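Local coordinates for protein acyl-CoA dehydrogenase (Geobacillus kaustophilus, PDB 2PG0) that binds FAD and probably catalyses the alpha,beta-dehydrogenation of thioester-bound acyl chains, as in other members of the acyl-CoA dehydrogenase family, at residues 15-20 with 74-79; 139-144 with 173-178; 188-193 with 223-228. One frame throughout, in Å; residues are numbered along the deposited sequence.

Contact 1 packs two helices of the N-terminal domain, whereas contacts 2 and 3 belong to the middle beta region that follows it in the chain. The centre of contact 1 lies about 38 Å from that of contact 2 and about 35 Å from that of contact 3. Contacts 2 and 3 have centres about 13 Å apart and meet directly, because strands 169-175 and 187-193 are neighbours in one sheet; Cys174 O and Ser188 N are 2.9 Å apart, probably hydrogen-bonded. Contact 2 comes nearer to the flavin: the Ala173 side chain is about 8 Å from a bound FAD, while that of Val192 in contact 3 is about 13 Å away. Contact 1 lies away from the FAD-binding residues.

Contact 1 (15-20 with 74-79); sequences HMFRAA and SVVINE
Phe17 opens the contact from helix 12-28. Its CG is anti to the backbone N, and this sends the ring toward helix 71-84, where an edge of the ring rather than a face does the touching. Phe17 CD2 lies 3.5 Å from Val76 CG1, and farther round the rim Phe17 CZ is 3.7 Å from Ile77 CG1, a carbon that sits in the ring plane. Outside the pair, Tyr73 makes an edge-to-face contact with the same ring. One residue later, Arg18 crosses Val76 obliquely, its CB 3.7 Å from Val76 CG1, so that this one methyl is wedged between the phenyl edge and the base of the arginine chain. The short helix segments run 29° from parallel with their axes 9.9 Å apart, a side-by-side packing within the all-helical N-terminal domain of the acyl-CoA dehydrogenase fold. Beyond CG the arginine chain bends at chi3 (-65°), bringing the guanidinium over the second valine methyl: Val76 CG2 lies under one face, 3.7 Å from Arg18 NH2 and offset toward the rim. The bend also points the end of the guanidinium at Glu79, and both terminal nitrogens converge on a single oxygen. Arg18 NH1 reaches Glu79 OE1 at 2.9 Å (147° at the hydrogen), nearly along the C-O axis, while Arg18 NH2 meets the same OE1 at 3.1 Å from above the carboxylate plane. Since OE1 lies close to the guanidinium plane, the two bonds together oppose rotation of that group. The partner oxygen, Glu79 OE2, accepts a bond from water 1 and forms a salt bridge with Arg302; Arg18 NH1 has a second acidic partner in Glu80. These charges would probably keep Glu79 ionised.

Contact 2 (139-144 with 173-178); sequences ANISTT and ACKTDP
Lys175 makes the largest single contribution to this contact, and the shape of its side chain follows from two bends. CG is anti to the carbonyl carbon, chi2 (-148°) is displaced from the extended value, and a final turn at chi4 (-63°) curls the ammonium back along residues 139-141. Lys175 NZ thereby donates to Ala139 O at 2.9 Å, arriving above the carbonyl plane rather than along a lone pair; Pro183 O is its second hydrogen-bond partner. The curl is tight, for Lys175 CE comes to 2.9 Å from Ile141 O. An alanine here would remove NZ, the donor to Ala139 O, and would probably loosen the hold on the loop of residues 139-141 that lies along the lysine chain. At the backbone the bond is shorter: Lys175 N meets Thr143 O at 2.6 Å in an almost straight bond (177°) lying in the carbonyl plane. The pair Thr144-Lys175 forms a single beta bridge, with Thr144 CA 3.4 Å from Lys175 O in a CA-H...O contact. The start of strand 144-148 meets the C-terminal end of strand 169-175 through this one bridge, which joins the two beta-sheets of the middle domain of the acyl-CoA dehydrogenase fold. Ile141 has CG1 in the crowded position between its backbone N and carbonyl carbon, which places Ile141 CD1 against Ala173, 3.6 Å from its O and 4.0 Å from its CB. Thr143 turns CG2 anti to its N, against Cys174 CB at 3.9 Å, while OG1 is engaged by Glu131 OE2. Thr144 places OG1 in the crowded position instead and presents CG2, 4.0 Å from Pro178 CG, the two side chains crossing at about a right angle.

Contact 3 (188-193 with 223-228); sequences SLLVVE and AKVPAY
Two hydrogen bonds hold Ser188 OG, one with Thr176 OG1 and one with the backbone N of Gly235, so the hydroxyl at the start of segment 188-193 is gripped twice. The contact that follows is apolar, sheet-on-sheet packing inside the middle beta domain of the acyl-CoA dehydrogenase fold: strand 187-193 belongs to the sheet that includes strand 169-175, and strand 223-226 to the one built round strand 151-161. The short strand axes cross at 110° and come within 7.6 Å of each other. No hydrogen bond spans them; side chains do the joining, chiefly Val225, which points at the facing strand. Leu190 has CG anti to its backbone N (chi1 -176°), and with chi2 at 62° its forked end reaches Val225 tip to tip. A single methyl, Val225 CG1, takes this approach: it lies 3.8 Å from Leu190 CG and 3.9 Å from Leu190 CD1, with CD2 about as near, so it nestles against the whole isopropyl fork rather than one branch. Val154 of strand 151-161 touches both Leu190 and Val225 and thus closes the cluster from within the second sheet. The same methyl also abuts the backbone, since Val225 CG1 is 3.6 Å from Val191 O, whose polar need is met by Asn229 ND2. At the margin, Leu190 CD1 passes 4.2 Å from Pro226 O. The other prong of Val225 is used farther along the strand: the two valines cross at about a right angle, CG2 of each anti to its own carbonyl carbon, and Val192 CG2 stands 4.0 Å from Val225 CG2.

Contact 1 (15-20 with 74-79)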
loop_
_atom_site.group_PDB
_atom_site.type_symbol
_atom_site.label_atom_id
_atom_site.label_comp_id
_atom_site.label_asym_id
_atom_site.label_seq_id
_atom_site.Cartn_x
_atom_site.Cartn_y
_atom_site.Cartn_z
ATOM N N HIS A 15 -20.989 -31.025 -6.204
ATOM C CA HIS A 15 -20.410 -31.339 -4.904
ATOM C C HIS A 15 -19.956 -32.789 -4.805
ATOM O O HIS A 15 -18.876 -33.053 -4.279
ATOM C CB HIS A 15 -21.372 -30.977 -3.767
ATOM C CG HIS A 15 -21.627 -29.506 -3.653
ATOM N ND1 HIS A 15 -22.896 -28.968 -3.618
ATOM C CD2 HIS A 15 -20.773 -28.458 -3.596
ATOM C CE1 HIS A 15 -22.811 -27.652 -3.527
ATOM N NE2 HIS A 15 -21.534 -27.317 -3.511
ATOM N N MET A 16 -20.764 -33.717 -5.322
ATOM C CA MET A 16 -20.339 -35.122 -5.372
ATOM C C MET A 16 -19.198 -35.320 -6.370
ATOM O O MET A 16 -18.280 -36.098 -6.112
ATOM C CB MET A 16 -21.488 -36.128 -5.593
ATOM C CG MET A 16 -22.742 -35.645 -6.297
ATOM S SD MET A 16 -24.174 -36.772 -6.097
ATOM C CE MET A 16 -24.776 -36.349 -4.467
ATOM N N PHE A 17 -19.249 -34.594 -7.487
ATOM C CA PHE A 17 -18.159 -34.618 -8.465
ATOM C C PHE A 17 -16.829 -34.148 -7.867
ATOM O O PHE A 17 -15.790 -34.770 -8.113
ATOM C CB PHE A 17 -18.500 -33.799 -9.717
ATOM C CG PHE A 17 -17.359 -33.683 -10.692
ATOM C CD1 PHE A 17 -17.083 -34.714 -11.587
ATOM C CD2 PHE A 17 -16.543 -32.550 -10.700
ATOM C CE1 PHE A 17 -16.018 -34.612 -12.485
ATOM C CE2 PHE A 17 -15.477 -32.444 -11.595
ATOM C CZ PHE A 17 -15.215 -33.469 -12.483
ATOM N N ARG A 18 -16.863 -33.049 -7.109
ATOM C CA ARG A 18 -15.663 -32.530 -6.455
ATOM C C ARG A 18 -15.022 -33.576 -5.546
ATOM O O ARG A 18 -13.801 -33.755 -5.559
ATOM C CB ARG A 18 -15.952 -31.256 -5.654
ATOM C CG ARG A 18 -14.681 -30.557 -5.160
ATOM C CD ARG A 18 -14.983 -29.443 -4.170
ATOM N NE ARG A 18 -15.726 -28.347 -4.792
ATOM C CZ ARG A 18 -15.168 -27.324 -5.442
ATOM N NH1 ARG A 18 -13.846 -27.245 -5.572
ATOM N NH2 ARG A 18 -15.937 -26.374 -5.965
ATOM N N ALA A 19 -15.854 -34.265 -4.764
ATOM C CA ALA A 19 -15.369 -35.304 -3.861
ATOM C C ALA A 19 -14.743 -36.465 -4.640
ATOM O O ALA A 19 -13.688 -36.977 -4.250
ATOM C CB ALA A 19 -16.500 -35.800 -2.955
ATOM N N ALA A 20 -15.385 -36.867 -5.738
ATOM C CA ALA A 20 -14.875 -37.953 -6.587
ATOM C C ALA A 20 -13.542 -37.569 -7.240
ATOM O O ALA A 20 -12.600 -38.372 -7.288
ATOM C CB ALA A 20 -15.901 -38.337 -7.651
ATOM N N SER A 74 -15.926 -27.548 -14.994
ATOM C CA SER A 74 -14.571 -27.044 -15.269
ATOM C C SER A 74 -14.016 -26.226 -14.110
ATOM O O SER A 74 -12.825 -26.313 -13.804
ATOM C CB SER A 74 -14.539 -26.228 -16.561
ATOM O OG SER A 74 -14.505 -27.088 -17.689
ATOM N N VAL A 75 -14.876 -25.431 -13.472
ATOM C CA VAL A 75 -14.484 -24.677 -12.279
ATOM C C VAL A 75 -13.974 -25.637 -11.201
ATOM O O VAL A 75 -12.897 -25.439 -10.638
ATOM C CB VAL A 75 -15.643 -23.814 -11.731
ATOM C CG1 VAL A 75 -15.235 -23.125 -10.415
ATOM C CG2 VAL A 75 -16.067 -22.778 -12.773
ATOM N N VAL A 76 -14.744 -26.695 -10.942
ATOM C CA VAL A 76 -14.351 -27.696 -9.951
ATOM C C VAL A 76 -12.998 -28.333 -10.297
ATOM O O VAL A 76 -12.116 -28.423 -9.442
ATOM C CB VAL A 76 -15.434 -28.789 -9.777
ATOM C CG1 VAL A 76 -14.890 -29.950 -8.938
ATOM C CG2 VAL A 76 -16.683 -28.184 -9.123
ATOM N N ILE A 77 -12.846 -28.770 -11.548
ATOM C CA ILE A 77 -11.612 -29.416 -11.989
ATOM C C ILE A 77 -10.419 -28.492 -11.759
ATOM O O ILE A 77 -9.423 -28.884 -11.139
ATOM C CB ILE A 77 -11.698 -29.891 -13.470
ATOM C CG1 ILE A 77 -12.615 -31.118 -13.578
ATOM C CG2 ILE A 77 -10.311 -30.243 -14.023
ATOM C CD1 ILE A 77 -13.062 -31.440 -14.999
ATOM N N ASN A 78 -10.525 -27.259 -12.240
ATOM C CA ASN A 78 -9.393 -26.343 -12.145
ATOM C C ASN A 78 -9.051 -25.947 -10.715
ATOM O O ASN A 78 -7.868 -25.815 -10.376
ATOM C CB ASN A 78 -9.607 -25.134 -13.040
ATOM C CG ASN A 78 -9.748 -25.526 -14.499
ATOM O OD1 ASN A 78 -9.279 -26.594 -14.915
ATOM N ND2 ASN A 78 -10.406 -24.691 -15.272
ATOM N N GLU A 79 -10.074 -25.799 -9.876
ATOM C CA GLU A 79 -9.857 -25.497 -8.452
ATOM C C GLU A 79 -9.132 -26.655 -7.774
ATOM O O GLU A 79 -8.124 -26.458 -7.083
ATOM C CB GLU A 79 -11.173 -25.227 -7.735
ATOM C CG GLU A 79 -11.742 -23.846 -7.984
ATOM C CD GLU A 79 -13.040 -23.595 -7.241
ATOM O OE1 GLU A 79 -13.560 -24.517 -6.556
ATOM O OE2 GLU A 79 -13.552 -22.463 -7.358
HETATM O O HOH W 1 -16.181 -23.135 -6.764
#

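Contact 2 (139-144 with 173-178)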
loop_
_atom_site.group_PDB
_atom_site.type_symbol
_atom_site.label_atom_id
_atom_site.label_comp_id
_atom_site.label_asym_id
_atom_site.label_seq_id
_atom_site.Cartn_x
_atom_site.Cartn_y
_atom_site.Cartn_z
ATOM N N ALA A 139 -0.864 -7.853 -31.906
ATOM C CA ALA A 139 -1.072 -7.472 -33.303
ATOM C C ALA A 139 0.255 -7.397 -34.070
ATOM O O ALA A 139 0.265 -7.439 -35.299
ATOM C CB ALA A 139 -1.842 -6.155 -33.399
ATOM N N ASN A 140 1.367 -7.330 -33.330
ATOM C CA ASN A 140 2.706 -7.175 -33.904
ATOM C C ASN A 140 3.504 -8.481 -34.051
ATOM O O ASN A 140 4.715 -8.455 -34.289
ATOM C CB ASN A 140 3.507 -6.148 -33.087
ATOM C CG ASN A 140 4.728 -5.633 -33.822
ATOM O OD1 ASN A 140 4.663 -5.307 -35.009
ATOM N ND2 ASN A 140 5.855 -5.556 -33.118
ATOM N N ILE A 141 2.831 -9.621 -33.912
ATOM C CA ILE A 141 3.470 -10.926 -34.153
ATOM C C ILE A 141 3.951 -11.023 -35.604
ATOM O O ILE A 141 3.354 -10.415 -36.495
ATOM C CB ILE A 141 2.530 -12.112 -33.815
ATOM C CG1 ILE A 141 1.203 -12.013 -34.581
ATOM C CG2 ILE A 141 2.313 -12.206 -32.300
ATOM C CD1 ILE A 141 0.396 -13.315 -34.600
ATOM N N SER A 142 5.030 -11.761 -35.840
ATOM C CA SER A 142 5.609 -11.813 -37.177
ATOM C C SER A 142 5.750 -13.216 -37.784
ATOM O O SER A 142 6.267 -13.361 -38.899
ATOM C CB SER A 142 6.940 -11.056 -37.209
ATOM O OG SER A 142 7.906 -11.685 -36.389
ATOM N N THR A 143 5.277 -14.241 -37.070
ATOM C CA THR A 143 5.208 -15.596 -37.640
ATOM C C THR A 143 4.329 -15.544 -38.888
ATOM O O THR A 143 3.208 -15.050 -38.835
ATOM C CB THR A 143 4.671 -16.652 -36.623
ATOM O OG1 THR A 143 5.583 -16.767 -35.522
ATOM C CG2 THR A 143 4.526 -18.029 -37.281
ATOM N N THR A 144 4.859 -16.029 -40.010
ATOM C CA THR A 144 4.132 -15.996 -41.273
ATOM C C THR A 144 3.678 -17.383 -41.715
ATOM O O THR A 144 4.330 -18.388 -41.431
ATOM C CB THR A 144 4.975 -15.377 -42.419
ATOM O OG1 THR A 144 6.167 -16.145 -42.605
ATOM C CG2 THR A 144 5.346 -13.934 -42.104
ATOM N N ALA A 173 -1.151 -18.781 -33.861
ATOM C CA ALA A 173 -1.510 -17.480 -34.433
ATOM C C ALA A 173 -0.384 -17.032 -35.358
ATOM O O ALA A 173 0.766 -16.919 -34.939
ATOM C CB ALA A 173 -1.759 -16.443 -33.331
ATOM N N CYS A 174 -0.714 -16.799 -36.623
ATOM C CA CYS A 174 0.299 -16.436 -37.613
ATOM C C CYS A 174 -0.243 -15.417 -38.605
ATOM O O CYS A 174 -1.452 -15.244 -38.726
ATOM C CB CYS A 174 0.786 -17.680 -38.351
ATOM S SG CYS A 174 -0.562 -18.683 -38.963
ATOM N N LYS A 175 0.657 -14.731 -39.303
ATOM C CA LYS A 175 0.236 -13.759 -40.299
ATOM C C LYS A 175 0.168 -14.399 -41.684
ATOM O O LYS A 175 1.194 -14.691 -42.299
ATOM C CB LYS A 175 1.142 -12.522 -40.285
ATOM C CG LYS A 175 0.971 -11.652 -39.036
ATOM C CD LYS A 175 1.217 -10.179 -39.342
ATOM C CE LYS A 175 1.150 -9.313 -38.085
ATOM N NZ LYS A 175 -0.195 -9.342 -37.458
ATOM N N THR A 176 -1.055 -14.647 -42.143
ATOM C CA THR A 176 -1.296 -15.130 -43.505
ATOM C C THR A 176 -1.211 -13.987 -44.528
ATOM O O THR A 176 -1.015 -14.221 -45.724
ATOM C CB THR A 176 -2.650 -15.854 -43.627
ATOM O OG1 THR A 176 -3.657 -15.117 -42.922
ATOM C CG2 THR A 176 -2.553 -17.263 -43.053
ATOM N N ASP A 177 -1.358 -12.755 -44.043
ATOM C CA ASP A 177 -1.114 -11.557 -44.842
ATOM C C ASP A 177 -0.396 -10.511 -43.985
ATOM O O ASP A 177 -1.044 -9.751 -43.265
ATOM C CB ASP A 177 -2.424 -11.001 -45.411
ATOM C CG ASP A 177 -2.216 -9.767 -46.297
ATOM O OD1 ASP A 177 -1.054 -9.412 -46.621
ATOM O OD2 ASP A 177 -3.234 -9.147 -46.673
ATOM N N PRO A 178 0.949 -10.471 -44.060
ATOM C CA PRO A 178 1.741 -9.531 -43.259
ATOM C C PRO A 178 1.535 -8.068 -43.652
ATOM O O PRO A 178 1.835 -7.173 -42.856
ATOM C CB PRO A 178 3.192 -9.946 -43.545
ATOM C CG PRO A 178 3.110 -11.288 -44.185
ATOM C CD PRO A 178 1.807 -11.314 -44.908
#

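Contact 3 (188-193 with 223-228)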
loop_
_atom_site.group_PDB
_atom_site.type_symbol
_atom_site.label_atom_id
_atom_site.label_comp_id
_atom_site.label_asym_id
_atom_site.label_seq_id
_atom_site.Cartn_x
_atom_site.Cartn_y
_atom_site.Cartn_z
ATOM N N SER A 188 -4.337 -15.231 -38.683
ATOM C CA SER A 188 -5.161 -16.422 -38.804
ATOM C C SER A 188 -4.746 -17.443 -37.763
ATOM O O SER A 188 -3.620 -17.403 -37.265
ATOM C CB SER A 188 -4.997 -17.033 -40.193
ATOM O OG SER A 188 -5.437 -16.132 -41.192
ATOM N N LEU A 189 -5.654 -18.356 -37.439
ATOM C CA LEU A 189 -5.331 -19.476 -36.559
ATOM C C LEU A 189 -5.140 -20.743 -37.381
ATOM O O LEU A 189 -5.983 -21.097 -38.196
ATOM C CB LEU A 189 -6.398 -19.666 -35.473
ATOM C CG LEU A 189 -6.663 -18.466 -34.552
ATOM C CD1 LEU A 189 -7.655 -18.833 -33.455
ATOM C CD2 LEU A 189 -5.366 -17.901 -33.957
ATOM N N LEU A 190 -4.011 -21.406 -37.167
ATOM C CA LEU A 190 -3.660 -22.604 -37.908
ATOM C C LEU A 190 -3.274 -23.712 -36.925
ATOM O O LEU A 190 -2.422 -23.512 -36.059
ATOM C CB LEU A 190 -2.509 -22.281 -38.868
ATOM C CG LEU A 190 -1.972 -23.311 -39.863
ATOM C CD1 LEU A 190 -3.040 -23.739 -40.865
ATOM C CD2 LEU A 190 -0.777 -22.728 -40.588
ATOM N N VAL A 191 -3.916 -24.870 -37.047
ATOM C CA VAL A 191 -3.598 -26.007 -36.179
ATOM C C VAL A 191 -2.351 -26.728 -36.693
ATOM O O VAL A 191 -2.312 -27.179 -37.844
ATOM C CB VAL A 191 -4.795 -26.995 -36.060
ATOM C CG1 VAL A 191 -4.410 -28.221 -35.235
ATOM C CG2 VAL A 191 -6.010 -26.297 -35.465
ATOM N N VAL A 192 -1.330 -26.826 -35.847
ATOM C CA VAL A 192 -0.103 -27.527 -36.217
ATOM C C VAL A 192 -0.015 -28.835 -35.444
ATOM O O VAL A 192 -0.079 -28.850 -34.215
ATOM C CB VAL A 192 1.163 -26.662 -36.000
ATOM C CG1 VAL A 192 2.435 -27.457 -36.315
ATOM C CG2 VAL A 192 1.101 -25.409 -36.872
ATOM N N GLU A 193 0.126 -29.934 -36.177
ATOM C CA GLU A 193 0.147 -31.260 -35.572
ATOM C C GLU A 193 1.575 -31.714 -35.286
ATOM O O GLU A 193 2.518 -31.262 -35.930
ATOM C CB GLU A 193 -0.582 -32.261 -36.477
ATOM C CG GLU A 193 -2.058 -31.951 -36.648
ATOM C CD GLU A 193 -2.767 -32.905 -37.592
ATOM O OE1 GLU A 193 -2.410 -32.932 -38.790
ATOM O OE2 GLU A 193 -3.691 -33.619 -37.135
ATOM N N ALA A 223 7.718 -24.690 -42.095
ATOM C CA ALA A 223 6.817 -25.730 -41.618
ATOM C C ALA A 223 5.728 -25.953 -42.652
ATOM O O ALA A 223 5.056 -25.008 -43.063
ATOM C CB ALA A 223 6.219 -25.338 -40.282
ATOM N N LYS A 224 5.578 -27.207 -43.075
ATOM C CA LYS A 224 4.619 -27.570 -44.118
ATOM C C LYS A 224 3.316 -28.041 -43.478
ATOM O O LYS A 224 3.198 -29.198 -43.062
ATOM C CB LYS A 224 5.210 -28.656 -45.030
ATOM C CG LYS A 224 4.610 -28.697 -46.427
ATOM C CD LYS A 224 5.131 -29.892 -47.234
ATOM C CE LYS A 224 4.559 -29.908 -48.655
ATOM N NZ LYS A 224 4.936 -28.688 -49.441
ATOM N N VAL A 225 2.349 -27.134 -43.389
ATOM C CA VAL A 225 1.086 -27.403 -42.705
ATOM C C VAL A 225 -0.056 -27.487 -43.717
ATOM O O VAL A 225 -0.261 -26.547 -44.485
ATOM C CB VAL A 225 0.770 -26.306 -41.642
ATOM C CG1 VAL A 225 -0.504 -26.641 -40.874
ATOM C CG2 VAL A 225 1.936 -26.133 -40.678
ATOM N N PRO A 226 -0.808 -28.612 -43.723
ATOM C CA PRO A 226 -1.951 -28.739 -44.634
ATOM C C PRO A 226 -2.917 -27.566 -44.506
ATOM O O PRO A 226 -3.204 -27.122 -43.392
ATOM C CB PRO A 226 -2.638 -30.029 -44.162
ATOM C CG PRO A 226 -1.565 -30.818 -43.527
ATOM C CD PRO A 226 -0.637 -29.818 -42.890
ATOM N N ALA A 227 -3.406 -27.074 -45.642
ATOM C CA ALA A 227 -4.382 -25.986 -45.673
ATOM C C ALA A 227 -5.678 -26.356 -44.942
ATOM O O ALA A 227 -6.389 -25.475 -44.446
ATOM C CB ALA A 227 -4.677 -25.587 -47.108
ATOM N N TYR A 228 -5.968 -27.658 -44.895
ATOM C CA TYR A 228 -7.075 -28.225 -44.125
ATOM C C TYR A 228 -7.050 -27.791 -42.653
ATOM O O TYR A 228 -8.095 -27.730 -42.004
ATOM C CB TYR A 228 -7.021 -29.761 -44.210
ATOM C CG TYR A 228 -7.992 -30.491 -43.301
ATOM C CD1 TYR A 228 -9.232 -30.919 -43.778
ATOM C CD2 TYR A 228 -7.668 -30.763 -41.962
ATOM C CE1 TYR A 228 -10.130 -31.592 -42.947
ATOM C CE2 TYR A 228 -8.563 -31.427 -41.124
ATOM C CZ TYR A 228 -9.788 -31.843 -41.627
ATOM O OH TYR A 228 -10.681 -32.505 -40.814
#